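Side-chain contacts in globin II, extracellular (Lumbricus terrestris, PDB 1X9F), which probably carries oxygen bound to its haem, as one of the globin subunits of the giant extracellular haemoglobin (erythrocruorin) of the earthworm: residues Asp73-Thr78 and Glu87-Leu92; Asn104-Phe109 and Asp139-His144; Ala112-Val117 and Ala132-Ile137. One frame throughout, in Å; residues are numbered along the deposited sequence.

Contact 1 (Asp73-Thr78 and Glu87-Leu92). With HEM (protoporphyrin IX containing Fe), chain R.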
loop_
_atom_site.group_PDB
_atom_site.type_symbol
_atom_site.label_atom_id
_atom_site.label_comp_id
_atom_site.label_asym_id
_atom_site.label_seq_id
_atom_site.Cartn_x
_atom_site.Cartn_y
_atom_site.Cartn_z
ATOM N N ASP B 73 17.504 34.006 17.530
ATOM C CA ASP B 73 16.566 32.899 17.601
ATOM C C ASP B 73 16.065 32.672 19.024
ATOM O O ASP B 73 14.873 32.428 19.229
ATOM C CB ASP B 73 17.221 31.627 17.082
ATOM C CG ASP B 73 16.296 30.445 17.136
ATOM O OD1 ASP B 73 16.532 29.548 17.969
ATOM O OD2 ASP B 73 15.298 30.336 16.395
ATOM N N ILE B 74 16.971 32.745 20.002
ATOM C CA ILE B 74 16.586 32.599 21.408
ATOM C C ILE B 74 15.610 33.701 21.823
ATOM O O ILE B 74 14.586 33.429 22.459
ATOM C CB ILE B 74 17.817 32.596 22.339
ATOM C CG1 ILE B 74 18.694 31.363 22.062
ATOM C CG2 ILE B 74 17.367 32.631 23.810
ATOM C CD1 ILE B 74 20.059 31.369 22.767
ATOM N N ALA B 75 15.941 34.935 21.444
ATOM C CA ALA B 75 15.139 36.105 21.768
ATOM C C ALA B 75 13.739 35.998 21.174
ATOM O O ALA B 75 12.748 36.118 21.895
ATOM C CB ALA B 75 15.837 37.375 21.293
ATOM N N ILE B 76 13.654 35.753 19.867
ATOM C CA ILE B 76 12.351 35.636 19.207
ATOM C C ILE B 76 11.543 34.483 19.803
ATOM O O ILE B 76 10.344 34.623 20.064
ATOM C CB ILE B 76 12.517 35.465 17.678
ATOM C CG1 ILE B 76 13.028 36.769 17.050
ATOM C CG2 ILE B 76 11.194 35.037 17.035
ATOM C CD1 ILE B 76 13.433 36.650 15.588
ATOM N N SER B 77 12.201 33.352 20.035
ATOM C CA SER B 77 11.505 32.170 20.532
ATOM C C SER B 77 10.893 32.383 21.914
ATOM O O SER B 77 9.943 31.688 22.278
ATOM C CB SER B 77 12.418 30.937 20.537
ATOM O OG SER B 77 13.363 30.997 21.591
ATOM N N THR B 78 11.430 33.333 22.681
ATOM C CA THR B 78 10.906 33.597 24.025
ATOM C C THR B 78 10.260 34.966 24.171
ATOM O O THR B 78 10.174 35.489 25.283
ATOM C CB THR B 78 11.987 33.423 25.118
ATOM O OG1 THR B 78 13.057 34.350 24.890
ATOM C CG2 THR B 78 12.649 32.058 25.031
ATOM N N GLU B 87 16.585 37.497 30.564
ATOM C CA GLU B 87 17.819 36.850 30.973
ATOM C C GLU B 87 18.728 36.657 29.759
ATOM O O GLU B 87 19.931 36.925 29.836
ATOM C CB GLU B 87 17.515 35.527 31.678
ATOM C CG GLU B 87 18.229 35.348 33.021
ATOM C CD GLU B 87 18.096 36.556 33.941
ATOM O OE1 GLU B 87 16.960 36.900 34.348
ATOM O OE2 GLU B 87 19.142 37.163 34.262
ATOM N N GLU B 88 18.151 36.219 28.639
ATOM C CA GLU B 88 18.904 36.133 27.391
ATOM C C GLU B 88 19.381 37.514 26.952
ATOM O O GLU B 88 20.554 37.690 26.612
ATOM C CB GLU B 88 18.099 35.462 26.275
ATOM C CG GLU B 88 18.782 35.506 24.907
ATOM C CD GLU B 88 20.121 34.771 24.857
ATOM O OE1 GLU B 88 20.440 33.990 25.784
ATOM O OE2 GLU B 88 20.864 34.973 23.875
ATOM N N LEU B 89 18.481 38.492 26.976
ATOM C CA LEU B 89 18.847 39.847 26.570
ATOM C C LEU B 89 19.983 40.449 27.396
ATOM O O LEU B 89 20.830 41.158 26.846
ATOM C CB LEU B 89 17.629 40.769 26.554
ATOM C CG LEU B 89 16.597 40.406 25.481
ATOM C CD1 LEU B 89 15.510 41.466 25.413
ATOM C CD2 LEU B 89 17.234 40.194 24.095
ATOM N N ASP B 90 19.997 40.156 28.702
ATOM C CA ASP B 90 21.064 40.593 29.615
ATOM C C ASP B 90 22.382 39.944 29.255
ATOM O O ASP B 90 23.420 40.602 29.264
ATOM C CB ASP B 90 20.738 40.240 31.074
ATOM C CG ASP B 90 19.665 41.135 31.683
ATOM O OD1 ASP B 90 19.332 42.190 31.095
ATOM O OD2 ASP B 90 19.097 40.859 32.766
ATOM N N HIS B 91 22.336 38.645 28.961
ATOM C CA HIS B 91 23.519 37.898 28.545
ATOM C C HIS B 91 24.140 38.543 27.308
ATOM O O HIS B 91 25.355 38.768 27.259
ATOM C CB HIS B 91 23.164 36.437 28.261
ATOM C CG HIS B 91 24.352 35.564 28.002
ATOM N ND1 HIS B 91 25.124 35.039 29.017
ATOM C CD2 HIS B 91 24.887 35.103 26.846
ATOM C CE1 HIS B 91 26.093 34.306 28.497
ATOM N NE2 HIS B 91 25.971 34.328 27.182
ATOM N N LEU B 92 23.293 38.858 26.330
ATOM C CA LEU B 92 23.720 39.486 25.081
ATOM C C LEU B 92 24.245 40.897 25.314
ATOM O O LEU B 92 25.262 41.293 24.734
ATOM C CB LEU B 92 22.566 39.520 24.071
ATOM C CG LEU B 92 22.031 38.196 23.519
ATOM C CD1 LEU B 92 20.760 38.424 22.713
ATOM C CD2 LEU B 92 23.082 37.488 22.674
HETATM C CHA HEM R . 28.424 27.835 28.453
HETATM C CHB HEM R . 27.641 25.219 24.380
HETATM C CHC HEM R . 28.755 21.092 26.733
HETATM C CHD HEM R . 29.883 23.757 30.702
HETATM C C1A HEM R . 28.034 27.468 27.077
HETATM C C2A HEM R . 27.559 28.425 26.182
HETATM C C3A HEM R . 27.308 27.685 24.941
HETATM C C4A HEM R . 27.702 26.323 25.337
HETATM C CMA HEM R . 26.786 28.176 23.614
HETATM C CAA HEM R . 27.339 29.894 26.425
HETATM C CBA HEM R . 28.504 30.687 25.862
HETATM C CGA HEM R . 28.206 32.144 26.093
HETATM O O1A HEM R . 27.451 32.734 25.292
HETATM O O2A HEM R . 28.725 32.703 27.082
HETATM C C1B HEM R . 27.885 23.811 24.679
HETATM C C2B HEM R . 27.653 22.834 23.719
HETATM C C3B HEM R . 27.950 21.717 24.428
HETATM C C4B HEM R . 28.355 22.055 25.701
HETATM C CMB HEM R . 27.184 22.959 22.287
HETATM C CAB HEM R . 27.923 20.490 23.899
HETATM C CBB HEM R . 27.715 19.414 23.087
HETATM C C1C HEM R . 29.168 21.482 28.092
HETATM C C2C HEM R . 29.537 20.539 29.037
HETATM C C3C HEM R . 29.861 21.314 30.120
HETATM C C4C HEM R . 29.635 22.631 29.787
HETATM C CMC HEM R . 29.611 19.040 28.901
HETATM C CAC HEM R . 30.285 20.802 31.446
HETATM C CBC HEM R . 31.545 20.884 32.046
HETATM C C1D HEM R . 29.581 25.173 30.444
HETATM C C2D HEM R . 29.726 26.139 31.438
HETATM C C3D HEM R . 29.330 27.318 30.845
HETATM C C4D HEM R . 28.949 26.907 29.472
HETATM C CMD HEM R . 30.228 25.929 32.848
HETATM C CAD HEM R . 29.281 28.694 31.451
HETATM C CBD HEM R . 27.937 28.834 32.151
HETATM C CGD HEM R . 27.853 30.253 32.638
HETATM O O1D HEM R . 28.280 30.526 33.779
HETATM O O2D HEM R . 27.364 31.094 31.861
HETATM N NA HEM R . 28.161 26.196 26.602
HETATM N NB HEM R . 28.307 23.397 25.907
HETATM N NC HEM R . 29.227 22.779 28.514
HETATM N ND HEM R . 29.107 25.583 29.239
HETATM FE FE HEM R . 28.737 24.501 27.560
#

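Contact 2 (Asn104-Phe109 and Asp139-His144). With HEM (protoporphyrin IX containing Fe), chain O.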
loop_
_atom_site.group_PDB
_atom_site.type_symbol
_atom_site.label_atom_id
_atom_site.label_comp_id
_atom_site.label_asym_id
_atom_site.label_seq_id
_atom_site.Cartn_x
_atom_site.Cartn_y
_atom_site.Cartn_z
ATOM N N ASN B 104 22.660 53.817 15.519
ATOM C CA ASN B 104 22.730 53.817 14.074
ATOM C C ASN B 104 22.966 52.411 13.508
ATOM O O ASN B 104 22.388 52.040 12.476
ATOM C CB ASN B 104 23.865 54.782 13.729
ATOM C CG ASN B 104 24.273 54.729 12.294
ATOM O OD1 ASN B 104 23.442 54.799 11.389
ATOM N ND2 ASN B 104 25.576 54.629 12.064
ATOM N N TYR B 105 23.792 51.626 14.206
ATOM C CA TYR B 105 24.104 50.268 13.766
ATOM C C TYR B 105 23.010 49.250 14.065
ATOM O O TYR B 105 22.611 48.505 13.167
ATOM C CB TYR B 105 25.420 49.778 14.350
ATOM C CG TYR B 105 26.650 50.481 13.843
ATOM C CD1 TYR B 105 27.896 50.150 14.360
ATOM C CD2 TYR B 105 26.581 51.473 12.860
ATOM C CE1 TYR B 105 29.041 50.771 13.920
ATOM C CE2 TYR B 105 27.729 52.109 12.412
ATOM C CZ TYR B 105 28.956 51.752 12.950
ATOM O OH TYR B 105 30.111 52.364 12.527
ATOM N N PHE B 106 22.539 49.196 15.315
ATOM C CA PHE B 106 21.391 48.342 15.657
ATOM C C PHE B 106 20.248 48.662 14.727
ATOM O O PHE B 106 19.444 47.795 14.389
ATOM C CB PHE B 106 20.921 48.555 17.095
ATOM C CG PHE B 106 21.830 47.969 18.106
ATOM C CD1 PHE B 106 22.759 48.768 18.747
ATOM C CD2 PHE B 106 21.781 46.611 18.404
ATOM C CE1 PHE B 106 23.617 48.233 19.683
ATOM C CE2 PHE B 106 22.639 46.066 19.337
ATOM C CZ PHE B 106 23.560 46.878 19.980
ATOM N N ASP B 107 20.195 49.921 14.310
ATOM C CA ASP B 107 19.156 50.392 13.422
ATOM C C ASP B 107 19.259 49.784 12.022
ATOM O O ASP B 107 18.253 49.328 11.474
ATOM C CB ASP B 107 19.173 51.915 13.349
ATOM C CG ASP B 107 17.897 52.472 12.769
ATOM O OD1 ASP B 107 16.866 52.448 13.476
ATOM O OD2 ASP B 107 17.825 52.952 11.617
ATOM N N ALA B 108 20.461 49.775 11.451
ATOM C CA ALA B 108 20.675 49.164 10.138
ATOM C C ALA B 108 20.431 47.656 10.174
ATOM O O ALA B 108 19.843 47.088 9.249
ATOM C CB ALA B 108 22.069 49.466 9.634
ATOM N N PHE B 109 20.881 47.024 11.254
ATOM C CA PHE B 109 20.691 45.601 11.443
ATOM C C PHE B 109 19.211 45.261 11.390
ATOM O O PHE B 109 18.807 44.338 10.677
ATOM C CB PHE B 109 21.288 45.159 12.776
ATOM C CG PHE B 109 21.414 43.675 12.912
ATOM C CD1 PHE B 109 20.614 42.974 13.801
ATOM C CD2 PHE B 109 22.335 42.972 12.146
ATOM C CE1 PHE B 109 20.735 41.595 13.927
ATOM C CE2 PHE B 109 22.457 41.600 12.264
ATOM C CZ PHE B 109 21.657 40.908 13.155
ATOM N N ASP B 139 16.494 46.802 22.322
ATOM C CA ASP B 139 16.492 47.615 23.545
ATOM C C ASP B 139 17.190 46.896 24.695
ATOM O O ASP B 139 17.850 47.532 25.516
ATOM C CB ASP B 139 15.068 47.996 23.975
ATOM C CG ASP B 139 14.477 49.111 23.128
ATOM O OD1 ASP B 139 15.241 49.865 22.484
ATOM O OD2 ASP B 139 13.246 49.315 23.056
ATOM N N GLY B 140 17.031 45.575 24.752
ATOM C CA GLY B 140 17.651 44.764 25.793
ATOM C C GLY B 140 19.131 44.488 25.579
ATOM O O GLY B 140 19.834 44.139 26.528
ATOM N N ILE B 141 19.611 44.627 24.345
ATOM C CA ILE B 141 21.026 44.376 24.054
ATOM C C ILE B 141 21.827 45.663 24.252
ATOM O O ILE B 141 22.946 45.652 24.774
ATOM C CB ILE B 141 21.205 43.803 22.619
ATOM C CG1 ILE B 141 20.454 42.471 22.476
ATOM C CG2 ILE B 141 22.692 43.619 22.282
ATOM C CD1 ILE B 141 20.014 42.148 21.046
ATOM N N LYS B 142 21.226 46.766 23.828
ATOM C CA LYS B 142 21.793 48.081 24.029
ATOM C C LYS B 142 21.775 48.417 25.514
ATOM O O LYS B 142 22.758 48.927 26.056
ATOM C CB LYS B 142 20.982 49.121 23.248
ATOM C CG LYS B 142 21.021 48.881 21.741
ATOM C CD LYS B 142 20.615 50.125 20.962
ATOM C CE LYS B 142 19.114 50.403 21.058
ATOM N NZ LYS B 142 18.712 51.436 20.056
ATOM N N GLY B 143 20.655 48.102 26.169
ATOM C CA GLY B 143 20.389 48.564 27.534
ATOM C C GLY B 143 19.812 49.969 27.557
ATOM O O GLY B 143 19.420 50.475 28.615
ATOM N N HIS B 144 19.771 50.598 26.379
ATOM C CA HIS B 144 19.267 51.959 26.215
ATOM C C HIS B 144 17.767 51.925 25.944
ATOM O O HIS B 144 17.209 50.884 25.542
ATOM C CB HIS B 144 19.960 52.683 25.045
ATOM C CG HIS B 144 21.413 52.993 25.267
ATOM N ND1 HIS B 144 21.888 53.629 26.396
ATOM C CD2 HIS B 144 22.492 52.792 24.472
ATOM C CE1 HIS B 144 23.197 53.782 26.298
ATOM N NE2 HIS B 144 23.588 53.284 25.139
HETATM C CHA HEM O . 28.863 39.076 18.897
HETATM C CHB HEM O . 23.991 38.765 19.038
HETATM C CHC HEM O . 23.622 43.162 16.929
HETATM C CHD HEM O . 28.506 43.582 17.013
HETATM C C1A HEM O . 27.500 38.544 19.053
HETATM C C2A HEM O . 27.308 37.255 19.545
HETATM C C3A HEM O . 25.854 37.101 19.602
HETATM C C4A HEM O . 25.405 38.425 19.123
HETATM C CMA HEM O . 25.040 35.909 20.040
HETATM C CAA HEM O . 28.343 36.211 19.881
HETATM C CBA HEM O . 28.754 36.205 21.339
HETATM C CGA HEM O . 29.858 35.180 21.447
HETATM O O1A HEM O . 29.559 33.964 21.468
HETATM O O2A HEM O . 31.037 35.589 21.502
HETATM C C1B HEM O . 23.457 39.985 18.441
HETATM C C2B HEM O . 22.097 40.137 18.283
HETATM C C3B HEM O . 22.029 41.364 17.710
HETATM C C4B HEM O . 23.295 41.879 17.545
HETATM C CMB HEM O . 20.977 39.197 18.648
HETATM C CAB HEM O . 20.839 41.868 17.385
HETATM C CBB HEM O . 19.615 42.287 17.132
HETATM C C1C HEM O . 24.990 43.651 16.718
HETATM C C2C HEM O . 25.199 44.848 16.062
HETATM C C3C HEM O . 26.569 44.970 16.088
HETATM C C4C HEM O . 27.076 43.844 16.739
HETATM C CMC HEM O . 24.138 45.765 15.502
HETATM C CAC HEM O . 27.323 46.114 15.508
HETATM C CBC HEM O . 27.149 46.416 14.212
HETATM C C1D HEM O . 29.066 42.334 17.577
HETATM C C2D HEM O . 30.441 42.119 17.642
HETATM C C3D HEM O . 30.589 40.854 18.162
HETATM C C4D HEM O . 29.199 40.407 18.376
HETATM C CMD HEM O . 31.536 43.075 17.232
HETATM C CAD HEM O . 31.864 40.113 18.477
HETATM C CBD HEM O . 32.535 39.605 17.212
HETATM C CGD HEM O . 33.757 38.836 17.646
HETATM O O1D HEM O . 33.619 37.803 18.337
HETATM O O2D HEM O . 34.873 39.267 17.301
HETATM N NA HEM O . 26.386 39.311 18.831
HETATM N NB HEM O . 24.228 41.016 18.013
HETATM N NC HEM O . 26.099 43.010 17.177
HETATM N ND HEM O . 28.275 41.314 18.001
HETATM FE FE HEM O . 26.250 41.193 18.074
#

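Contact 3 (Ala112-Val117 and Ala132-Ile137)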
loop_
_atom_site.group_PDB
_atom_site.type_symbol
_atom_site.label_atom_id
_atom_site.label_comp_id
_atom_site.label_asym_id
_atom_site.label_seq_id
_atom_site.Cartn_x
_atom_site.Cartn_y
_atom_site.Cartn_z
ATOM N N ALA B 112 17.909 45.450 7.970
ATOM C CA ALA B 112 18.433 44.328 7.218
ATOM C C ALA B 112 17.643 43.052 7.504
ATOM O O ALA B 112 17.217 42.371 6.567
ATOM C CB ALA B 112 19.911 44.137 7.522
ATOM N N ILE B 113 17.445 42.735 8.789
ATOM C CA ILE B 113 16.611 41.594 9.174
ATOM C C ILE B 113 15.265 41.658 8.463
ATOM O O ILE B 113 14.850 40.685 7.826
ATOM C CB ILE B 113 16.376 41.537 10.696
ATOM C CG1 ILE B 113 17.667 41.213 11.449
ATOM C CG2 ILE B 113 15.318 40.483 11.041
ATOM C CD1 ILE B 113 17.529 41.411 12.953
ATOM N N LEU B 114 14.595 42.806 8.568
ATOM C CA LEU B 114 13.271 42.970 7.981
ATOM C C LEU B 114 13.294 42.805 6.480
ATOM O O LEU B 114 12.354 42.284 5.886
ATOM C CB LEU B 114 12.674 44.324 8.356
ATOM C CG LEU B 114 11.748 44.321 9.573
ATOM C CD1 LEU B 114 12.399 43.692 10.802
ATOM C CD2 LEU B 114 11.336 45.742 9.878
ATOM N N HIS B 115 14.397 43.215 5.875
ATOM C CA HIS B 115 14.541 43.194 4.446
ATOM C C HIS B 115 14.708 41.780 3.916
ATOM O O HIS B 115 14.043 41.373 2.962
ATOM C CB HIS B 115 15.758 44.017 4.091
ATOM C CG HIS B 115 16.057 44.025 2.637
ATOM N ND1 HIS B 115 15.228 44.631 1.719
ATOM C CD2 HIS B 115 17.084 43.497 1.934
ATOM C CE1 HIS B 115 15.738 44.482 0.510
ATOM N NE2 HIS B 115 16.864 43.800 0.614
ATOM N N VAL B 116 15.613 41.045 4.548
ATOM C CA VAL B 116 15.881 39.675 4.181
ATOM C C VAL B 116 14.657 38.801 4.485
ATOM O O VAL B 116 14.270 37.980 3.654
ATOM C CB VAL B 116 17.172 39.162 4.859
ATOM C CG1 VAL B 116 17.441 37.720 4.486
ATOM C CG2 VAL B 116 18.364 40.032 4.458
ATOM N N VAL B 117 14.033 39.004 5.645
ATOM C CA VAL B 117 12.816 38.267 5.993
ATOM C C VAL B 117 11.687 38.534 4.989
ATOM O O VAL B 117 11.035 37.590 4.533
ATOM C CB VAL B 117 12.384 38.523 7.462
ATOM C CG1 VAL B 117 10.943 38.110 7.697
ATOM C CG2 VAL B 117 13.306 37.774 8.418
ATOM N N ALA B 132 8.558 46.175 15.449
ATOM C CA ALA B 132 8.274 46.370 16.858
ATOM C C ALA B 132 9.012 45.360 17.733
ATOM O O ALA B 132 9.566 45.717 18.773
ATOM C CB ALA B 132 6.780 46.279 17.096
ATOM N N CYS B 133 9.013 44.100 17.305
ATOM C CA CYS B 133 9.618 43.024 18.078
ATOM C C CYS B 133 11.144 43.009 18.000
ATOM O O CYS B 133 11.798 42.668 18.984
ATOM C CB CYS B 133 9.012 41.674 17.678
ATOM S SG CYS B 133 7.344 41.437 18.353
ATOM N N ILE B 134 11.717 43.383 16.854
ATOM C CA ILE B 134 13.178 43.519 16.770
ATOM C C ILE B 134 13.664 44.684 17.649
ATOM O O ILE B 134 14.696 44.575 18.317
ATOM C CB ILE B 134 13.679 43.658 15.299
ATOM C CG1 ILE B 134 13.295 42.428 14.456
ATOM C CG2 ILE B 134 15.196 43.864 15.256
ATOM C CD1 ILE B 134 13.763 41.084 15.014
ATOM N N ASP B 135 12.907 45.783 17.648
ATOM C CA ASP B 135 13.179 46.916 18.533
ATOM C C ASP B 135 13.234 46.485 19.974
ATOM O O ASP B 135 14.197 46.783 20.685
ATOM C CB ASP B 135 12.098 47.986 18.395
ATOM C CG ASP B 135 12.565 49.179 17.598
ATOM O OD1 ASP B 135 13.608 49.082 16.914
ATOM O OD2 ASP B 135 11.950 50.266 17.599
ATOM N N HIS B 136 12.182 45.788 20.397
ATOM C CA HIS B 136 12.091 45.293 21.756
ATOM C C HIS B 136 13.309 44.460 22.122
ATOM O O HIS B 136 13.803 44.537 23.247
ATOM C CB HIS B 136 10.832 44.454 21.953
ATOM C CG HIS B 136 10.665 43.979 23.358
ATOM N ND1 HIS B 136 10.728 44.839 24.433
ATOM C CD2 HIS B 136 10.464 42.744 23.873
ATOM C CE1 HIS B 136 10.569 44.156 25.551
ATOM N NE2 HIS B 136 10.399 42.883 25.239
ATOM N N ILE B 137 13.785 43.664 21.172
ATOM C CA ILE B 137 14.915 42.781 21.426
ATOM C C ILE B 137 16.209 43.588 21.524
ATOM O O ILE B 137 17.025 43.363 22.424
ATOM C CB ILE B 137 14.978 41.661 20.353
ATOM C CG1 ILE B 137 13.882 40.621 20.623
ATOM C CG2 ILE B 137 16.354 40.995 20.333
ATOM C CD1 ILE B 137 13.504 39.773 19.418
#

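Contact 1 (Asp73-Thr78 and Glu87-Leu92)
Ile74 and Glu88 make most of the contact between the segments, their side chains crossing at about a right angle. The CG2 methyl of Ile74 lies against the stem of Glu88, 3.4 Å from its CG, while CD1 of Ile74 reaches the carboxylate end, 3.9 Å from Glu88 OE2. Glu88 CG stands anti to the backbone N (chi1 173°) and the chain then bends at chi2, which turns the carboxylate across the isoleucine side chain. A smaller apolar touch joins the CB of Ala75 to CD2 of Leu89 at 4.2 Å. Where the backbones come nearest, the CA atoms of Ala75 and Glu88 are 6.8 Å apart, consistent with the small side chain of Ala75.

By sequence order and family, the two segments belong to the E and F helices of the globin fold, and they flank the EF corner near its turn.

No hydrogen bond crosses between the segments, and the polar groups turn elsewhere. Glu88 OE1 forms a salt bridge with Arg73 of the neighbouring Globin III chain. At the close of helix 59-77, the carbonyl O of Ile74 accepts from Ser77 OG and Thr78 OG1, which approach from opposite faces of its plane. His91 meets, edge-on, a propionate of a second haem (chain R), not the haem (chain O) in this chain's pocket: its NE2 donates to O1A over 2.9 Å, nearly straight at 169°.

Contact 2 (Asn104-Phe109 and Asp139-His144)
The haem pocket, where the G and H helices of the globin fold converge, contains the packing of Phe106 against Ile141 and Lys142. The Phe106 ring is a partition between haem and lysine. Over one face stands the haem O methyl CMC, 3.8 Å above the plane; over the opposite face, Lys142 CG makes a CH-pi contact, 3.5 Å from the ring centroid and 17° off its normal. The two side chains slide past each other in opposite directions, and it is the aliphatic stem of the lysine that touches, CD lying 3.4 Å from Phe106 CD1. Ile141 divides its branches: CG2, anti to the backbone N, meets Phe106 CE2 at 3.8 Å, and CD1 turns to the haem, 3.8 Å from its CAB. One turn on from Phe106, Phe109 brings CE1 to 3.5 Å from the haem CBB, with CHC over one face of its ring. An alanine in place of Phe106 would take away the ring between the haem methyl and Lys142, and would probably leave a gap there with the lysine stem free to turn. Beyond this packing, Ile141 also rests on Leu92 and His96 of helix 82-96, and Phe109 on Ile33 and Thr37 of helix 23-40.

Contact 3 (Ala112-Val117 and Ala132-Ile137)
Between segments 112-117 and 132-137 the backbones are nearest at Ile113 and Ile134, whose CA atoms stand 8.6 Å apart, a separation at which only side chains bridge the gap. Neither backbone nor side-chain hydrogen bonds cross it; the contact consists of three buried aliphatic residues, and the surface hidden between the segments is modest at 116 Å².

Ile134 is the shared member, and its two branches take different partners. With CG2 anti to the backbone N (chi1 -60°) and CG1 beside that N, the two branches point to different neighbours. The CG2 branch meets CD1 of Ile113 at 4.1 Å, the two isoleucines reaching toward each other tip to tip. The CG1 branch lies 4.0 Å from CD1 of Leu114, and that pair instead slide past each other in opposite directions. Both distances are ordinary van der Waals separations between saturated carbons, evidence of dispersive packing without any polar component. By helix order these are the G and H helices of the globin fold, so the contact is part of the apolar interior between them.

Trp130, on helix 127-142, continues the apolar layer by touching both Ile113 and Leu114. Ile113 also packs on Leu72 of helix 59-77, Ala112 and Val116 lie against helix 23-40, and a disulfide ties Cys133 to Cys4 near the chain's start.

All three contacts are largely buried, though contact 2 reaches toward the surface at Lys142. Contact 3 lies closest to the centre of the chain, about 6 Å from it centre to centre, against about 11 Å for contact 1 and 10 Å for contact 2. Contacts 2 and 3 join the same two helices, 103-121 and 127-142, with contact 3 nested inside the loop that contact 2 closes. Their chemistry differs: purely aliphatic in contact 3, aromatic and haem-lined in contact 2, and in contact 1 apolar across the segments, with polar ends bonded to a neighbouring subunit and a second haem. Ile137 of contact 3 and Ile141 of contact 2 both pack against contact 1.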